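Side-chain contacts in peroxinectin A (Dictyostelium discoideum, PDB 6ERC), which uses hydrogen peroxide, through a bound heme, to oxidise phenolic donors, and also has iodide and thiocyanate peroxidase activity: residues A50-I55 with D363-L368; D357-S362 with Q420-N425. All coordinates share one frame; numbering follows the deposited sequence.

Contact 1. Residues A50-I55 with D363-L368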
loop_
_atom_site.group_PDB
_atom_site.type_symbol
_atom_site.label_atom_id
_atom_site.label_comp_id
_atom_site.label_asym_id
_atom_site.label_seq_id
_atom_site.Cartn_x
_atom_site.Cartn_y
_atom_site.Cartn_z
ATOM N N ALA A 50 -7.336 21.024 -8.784
ATOM C CA ALA A 50 -7.363 21.409 -10.190
ATOM C C ALA A 50 -6.632 20.380 -11.043
ATOM O O ALA A 50 -7.164 19.902 -12.051
ATOM C CB ALA A 50 -6.750 22.799 -10.367
ATOM N N ILE A 51 -5.408 20.021 -10.648
ATOM C CA ILE A 51 -4.674 18.983 -11.366
ATOM C C ILE A 51 -5.483 17.695 -11.408
ATOM O O ILE A 51 -5.437 16.954 -12.397
ATOM C CB ILE A 51 -3.293 18.754 -10.720
ATOM C CG1 ILE A 51 -2.452 20.035 -10.744
ATOM C CG2 ILE A 51 -2.557 17.622 -11.423
ATOM C CD1 ILE A 51 -2.062 20.517 -12.133
ATOM N N SER A 52 -6.231 17.403 -10.341
ATOM C CA SER A 52 -7.068 16.208 -10.323
ATOM C C SER A 52 -8.130 16.272 -11.413
ATOM O O SER A 52 -8.317 15.314 -12.172
ATOM C CB SER A 52 -7.716 16.048 -8.947
ATOM O OG SER A 52 -8.561 14.912 -8.907
ATOM N N ASN A 53 -8.836 17.399 -11.508
ATOM C CA ASN A 53 -9.890 17.528 -12.508
ATOM C C ASN A 53 -9.321 17.527 -13.922
ATOM O O ASN A 53 -9.926 16.961 -14.838
ATOM C CB ASN A 53 -10.696 18.803 -12.258
ATOM C CG ASN A 53 -11.553 18.714 -11.013
ATOM O OD1 ASN A 53 -12.162 17.680 -10.737
ATOM N ND2 ASN A 53 -11.602 19.797 -10.248
ATOM N N ILE A 54 -8.160 18.153 -14.121
ATOM C CA ILE A 54 -7.621 18.293 -15.470
ATOM C C ILE A 54 -7.068 16.962 -15.966
ATOM O O ILE A 54 -7.352 16.537 -17.091
ATOM C CB ILE A 54 -6.548 19.398 -15.511
ATOM C CG1 ILE A 54 -7.189 20.774 -15.291
ATOM C CG2 ILE A 54 -5.801 19.386 -16.847
ATOM C CD1 ILE A 54 -6.200 21.867 -14.943
ATOM N N ILE A 55 -6.270 16.294 -15.144
ATOM C CA ILE A 55 -5.519 15.116 -15.570
ATOM C C ILE A 55 -6.222 13.819 -15.185
ATOM O O ILE A 55 -6.416 12.940 -16.024
ATOM C CB ILE A 55 -4.087 15.170 -14.994
ATOM C CG1 ILE A 55 -3.260 16.191 -15.777
ATOM C CG2 ILE A 55 -3.425 13.792 -15.036
ATOM C CD1 ILE A 55 -1.897 16.463 -15.197
ATOM N N ASP A 363 -14.933 6.704 -8.158
ATOM C CA ASP A 363 -15.158 6.184 -6.813
ATOM C C ASP A 363 -14.071 6.653 -5.859
ATOM O O ASP A 363 -14.340 6.885 -4.675
ATOM C CB ASP A 363 -15.216 4.658 -6.841
ATOM C CG ASP A 363 -16.338 4.134 -7.714
ATOM O OD1 ASP A 363 -16.248 4.284 -8.951
ATOM O OD2 ASP A 363 -17.311 3.573 -7.163
ATOM N N LEU A 364 -12.845 6.803 -6.356
ATOM C CA LEU A 364 -11.730 7.298 -5.561
ATOM C C LEU A 364 -11.538 8.803 -5.708
ATOM O O LEU A 364 -11.210 9.484 -4.730
ATOM C CB LEU A 364 -10.440 6.580 -5.969
ATOM C CG LEU A 364 -10.400 5.061 -5.775
ATOM C CD1 LEU A 364 -9.348 4.443 -6.676
ATOM C CD2 LEU A 364 -10.119 4.716 -4.325
ATOM N N ARG A 365 -11.736 9.339 -6.915
ATOM C CA ARG A 365 -11.428 10.742 -7.167
ATOM C C ARG A 365 -12.567 11.670 -6.763
ATOM O O ARG A 365 -12.318 12.829 -6.419
ATOM C CB ARG A 365 -11.091 10.945 -8.646
ATOM C CG ARG A 365 -10.243 12.176 -8.919
ATOM C CD ARG A 365 -9.986 12.371 -10.405
ATOM N NE ARG A 365 -11.190 12.770 -11.128
ATOM C CZ ARG A 365 -11.677 14.008 -11.158
ATOM N NH1 ARG A 365 -11.072 14.986 -10.496
ATOM N NH2 ARG A 365 -12.777 14.271 -11.849
ATOM N N ASN A 366 -13.807 11.190 -6.793
ATOM C CA ASN A 366 -14.976 12.007 -6.479
ATOM C C ASN A 366 -15.884 11.286 -5.492
ATOM O O ASN A 366 -17.078 11.097 -5.729
ATOM C CB ASN A 366 -15.751 12.360 -7.748
ATOM C CG ASN A 366 -14.975 13.278 -8.673
ATOM O OD1 ASN A 366 -14.423 14.294 -8.246
ATOM N ND2 ASN A 366 -14.929 12.922 -9.951
ATOM N N PHE A 367 -15.323 10.875 -4.357
ATOM C CA PHE A 367 -16.119 10.261 -3.303
ATOM C C PHE A 367 -16.767 11.344 -2.447
ATOM O O PHE A 367 -16.090 12.268 -1.985
ATOM C CB PHE A 367 -15.256 9.351 -2.428
ATOM C CG PHE A 367 -15.995 8.781 -1.252
ATOM C CD1 PHE A 367 -16.829 7.688 -1.409
ATOM C CD2 PHE A 367 -15.873 9.349 0.006
ATOM C CE1 PHE A 367 -17.519 7.165 -0.333
ATOM C CE2 PHE A 367 -16.563 8.830 1.087
ATOM C CZ PHE A 367 -17.386 7.738 0.916
ATOM N N LEU A 368 -18.073 11.222 -2.228
ATOM C CA LEU A 368 -18.839 12.217 -1.491
ATOM C C LEU A 368 -19.402 11.612 -0.215
ATOM O O LEU A 368 -19.768 10.433 -0.180
ATOM C CB LEU A 368 -19.990 12.775 -2.338
ATOM C CG LEU A 368 -19.605 13.574 -3.582
ATOM C CD1 LEU A 368 -20.857 14.032 -4.307
ATOM C CD2 LEU A 368 -18.733 14.765 -3.221
#

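Contact 2. Residues D357-S362 with Q420-N425. With CA (calcium ion), chain G.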
loop_
_atom_site.group_PDB
_atom_site.type_symbol
_atom_site.label_atom_id
_atom_site.label_comp_id
_atom_site.label_asym_id
_atom_site.label_seq_id
_atom_site.Cartn_x
_atom_site.Cartn_y
_atom_site.Cartn_z
ATOM N N ASP A 357 -2.364 4.517 -15.503
ATOM C CA ASP A 357 -2.265 5.669 -16.381
ATOM C C ASP A 357 -2.691 6.887 -15.572
ATOM O O ASP A 357 -2.862 6.809 -14.352
ATOM C CB ASP A 357 -3.116 5.442 -17.632
ATOM C CG ASP A 357 -4.500 4.939 -17.298
ATOM O OD1 ASP A 357 -4.970 5.198 -16.170
ATOM O OD2 ASP A 357 -5.114 4.273 -18.154
ATOM N N ILE A 358 -2.867 8.024 -16.244
ATOM C CA ILE A 358 -3.213 9.238 -15.518
ATOM C C ILE A 358 -4.622 9.183 -14.944
ATOM O O ILE A 358 -4.962 10.000 -14.083
ATOM C CB ILE A 358 -3.056 10.472 -16.424
ATOM C CG1 ILE A 358 -3.954 10.357 -17.660
ATOM C CG2 ILE A 358 -1.597 10.644 -16.822
ATOM C CD1 ILE A 358 -4.073 11.641 -18.449
ATOM N N TYR A 359 -5.450 8.238 -15.378
ATOM C CA TYR A 359 -6.865 8.247 -15.038
ATOM C C TYR A 359 -7.153 7.477 -13.761
ATOM O O TYR A 359 -6.625 6.383 -13.543
ATOM C CB TYR A 359 -7.673 7.662 -16.186
ATOM C CG TYR A 359 -7.300 8.308 -17.478
ATOM C CD1 TYR A 359 -7.757 9.577 -17.786
ATOM C CD2 TYR A 359 -6.456 7.673 -18.375
ATOM C CE1 TYR A 359 -7.407 10.189 -18.960
ATOM C CE2 TYR A 359 -6.097 8.278 -19.556
ATOM C CZ TYR A 359 -6.576 9.537 -19.842
ATOM O OH TYR A 359 -6.224 10.143 -21.023
ATOM N N MET A 360 -8.014 8.059 -12.930
ATOM C CA MET A 360 -8.450 7.458 -11.681
ATOM C C MET A 360 -9.968 7.413 -11.672
ATOM O O MET A 360 -10.623 8.400 -12.020
ATOM C CB MET A 360 -7.927 8.259 -10.491
ATOM C CG MET A 360 -8.303 7.696 -9.134
ATOM S SD MET A 360 -7.493 8.596 -7.798
ATOM C CE MET A 360 -5.767 8.310 -8.183
ATOM N N ILE A 361 -10.526 6.262 -11.293
ATOM C CA ILE A 361 -11.974 6.126 -11.254
ATOM C C ILE A 361 -12.570 7.173 -10.317
ATOM O O ILE A 361 -11.905 7.682 -9.405
ATOM C CB ILE A 361 -12.382 4.708 -10.822
ATOM C CG1 ILE A 361 -11.720 4.343 -9.489
ATOM C CG2 ILE A 361 -12.010 3.703 -11.904
ATOM C CD1 ILE A 361 -12.234 3.054 -8.883
ATOM N N SER A 362 -13.838 7.502 -10.551
ATOM C CA SER A 362 -14.504 8.521 -9.753
ATOM C C SER A 362 -14.896 8.024 -8.370
ATOM O O SER A 362 -15.172 8.846 -7.489
ATOM C CB SER A 362 -15.743 9.036 -10.487
ATOM O OG SER A 362 -15.368 9.754 -11.649
ATOM N N GLN A 420 -0.937 14.128 -23.851
ATOM C CA GLN A 420 -0.174 15.340 -24.133
ATOM C C GLN A 420 -1.002 16.586 -23.851
ATOM O O GLN A 420 -0.533 17.529 -23.203
ATOM C CB GLN A 420 0.297 15.337 -25.586
ATOM C CG GLN A 420 1.313 14.268 -25.914
ATOM C CD GLN A 420 1.715 14.291 -27.371
ATOM O OE1 GLN A 420 1.468 15.270 -28.078
ATOM N NE2 GLN A 420 2.334 13.211 -27.833
ATOM N N ASN A 421 -2.245 16.609 -24.335
ATOM C CA ASN A 421 -3.088 17.782 -24.150
ATOM C C ASN A 421 -3.342 18.052 -22.672
ATOM O O ASN A 421 -3.194 19.185 -22.201
ATOM C CB ASN A 421 -4.401 17.596 -24.908
ATOM C CG ASN A 421 -4.207 17.618 -26.413
ATOM O OD1 ASN A 421 -3.075 17.584 -26.907
ATOM N ND2 ASN A 421 -5.311 17.674 -27.153
ATOM N N ARG A 422 -3.718 17.016 -21.917
ATOM C CA ARG A 422 -3.997 17.208 -20.499
ATOM C C ARG A 422 -2.767 17.702 -19.748
ATOM O O ARG A 422 -2.895 18.469 -18.787
ATOM C CB ARG A 422 -4.522 15.908 -19.889
ATOM C CG ARG A 422 -5.923 15.554 -20.365
ATOM C CD ARG A 422 -6.548 14.418 -19.571
ATOM N NE ARG A 422 -7.941 14.211 -19.963
ATOM C CZ ARG A 422 -8.872 13.655 -19.195
ATOM N NH1 ARG A 422 -8.582 13.241 -17.970
ATOM N NH2 ARG A 422 -10.109 13.523 -19.653
ATOM N N LEU A 423 -1.572 17.285 -20.170
ATOM C CA LEU A 423 -0.355 17.814 -19.565
ATOM C C LEU A 423 -0.139 19.275 -19.946
ATOM O O LEU A 423 0.203 20.099 -19.089
ATOM C CB LEU A 423 0.849 16.967 -19.980
ATOM C CG LEU A 423 0.892 15.537 -19.446
ATOM C CD1 LEU A 423 2.006 14.762 -20.127
ATOM C CD2 LEU A 423 1.080 15.528 -17.935
ATOM N N LYS A 424 -0.328 19.613 -21.227
ATOM C CA LYS A 424 -0.234 21.009 -21.647
ATOM C C LYS A 424 -1.229 21.875 -20.888
ATOM O O LYS A 424 -0.913 23.007 -20.502
ATOM C CB LYS A 424 -0.483 21.130 -23.151
ATOM C CG LYS A 424 0.584 20.506 -24.033
ATOM C CD LYS A 424 0.156 20.526 -25.496
ATOM C CE LYS A 424 1.050 19.648 -26.359
ATOM N NZ LYS A 424 0.643 19.676 -27.793
ATOM N N ASN A 425 -2.441 21.361 -20.672
ATOM C CA ASN A 425 -3.465 22.124 -19.967
ATOM C C ASN A 425 -3.115 22.295 -18.492
ATOM O O ASN A 425 -3.377 23.350 -17.905
ATOM C CB ASN A 425 -4.818 21.428 -20.120
ATOM C CG ASN A 425 -5.980 22.285 -19.646
ATOM O OD1 ASN A 425 -5.788 23.323 -19.009
ATOM N ND2 ASN A 425 -7.198 21.845 -19.949
HETATM CA CA CA G . -6.154 4.223 -14.375
HETATM O O HOH W 1 -7.222 3.655 -16.390
HETATM O O HOH W 2 -8.442 4.206 -13.726
#

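Contact 1. Residues A50-I55 with D363-L368
Ser52 and Asn53, neighbours on helix 48-56, grip one nitrogen of Arg365 from the end of the short helix 362-365. Ser52 comes first. Its OG accepts from Arg365 NH1 at 3.0 Å, and the N-H points at it with an angle of 166°. The same hydroxyl lies 3.2 Å from Arg365 CG, alongside the start of the side chain. Ser52 OG is also hydrogen-bonded to Asp378. Asn53 follows. Its OD1 takes a second bond from Arg365 NH1, 2.9 Å long and nearly straight. Both acceptors sit at the edge of the guanidinium, in its plane. The amide of Asn53 stands almost perpendicular to that plane, and NH1 meets OD1 from above the carbonyl plane. Arg365 gets there by a bend: CG and CD run out extended, then chi3 of 70° folds the chain and brings NH1 back beside Ser52 OG. The two bonds fix the rotation of the guanidinium, and NH2 is held separately by a salt bridge to Asp57. A leucine in place of Arg365 has no N-H to offer, and would probably leave Asp57 without its charged mate and Ser52 OG and Asn53 OD1 without this donor. The arrangement is a buried polar bridge between two helices of the animal heme peroxidase fold, and Leu364, next to Arg365, touches the heme.

Contact 2. Residues D357-S362 with Q420-N425
Segment 357-362 is an irregular strip of backbone that leads into helix 362-365, while 420-425 is regular helix. The backbones stay well apart: the nearest CA atoms, those of Ile358 and Arg422, are 9.4 Å from each other. The gap is spanned mainly by the long side chain of Arg422. The irregular strip is part of a calcium-binding loop, and it opens with an Asx turn in which Asp357 OD1 accepts from Tyr359 N. That nitrogen approaches from above the carboxylate plane. Asp357 OD1 and Tyr359 O each bind the calcium ion at 2.4 Å. Two waters also bind it, and Ser306 and Asn355 contribute from elsewhere in the chain. Water 1 also gives a weak hydrogen bond to Asp357 OD2. One carboxylate thus serves both the metal and the turn.

Ile358 points toward the helix. Tyr359 starts off to the side, and its ring end comes nearer, so that CE1 reaches Arg422. Arg422 reaches across to both, extended from CG to NE. Its CD packs on Ile358 CD1 at 3.9 Å. Ile358 also lays CG1 over the centre of the Tyr359 ring, 3.4 Å above its plane, so isoleucine, tyrosine and arginine are packed together. The ring and the guanidinium are steeply inclined, with planes 70° apart. The tyrosine presents its edge to a face of the arginine group. Arg422 NH1 donates to the backbone oxygens of Ile55 and Asp57. Where the ring edge meets that face, Tyr359 CE1 lies 3.4 Å from Arg422 NH1.

How the contacts relate
From the N terminus, helix 48-56 comes first. Contact 1 closes a long loop of 307 residues from it to the end of helix 362-365. Contact 2 starts inside that loop, just before this helix, and closes a shorter one of 57 residues, reaching helix 417-426. The two contacts therefore cross, and neither nests in the other. Residues 357-362 lead straight into 363-368, so the calcium loop and the short helix form one continuous piece. Helix 48-56 also meets helix 417-426 directly, through Ile55 O at Arg422 and Ile54 against Asn425. Together the contacts join helices 48-56 and 417-426 to the segment that runs from the calcium loop to the heme.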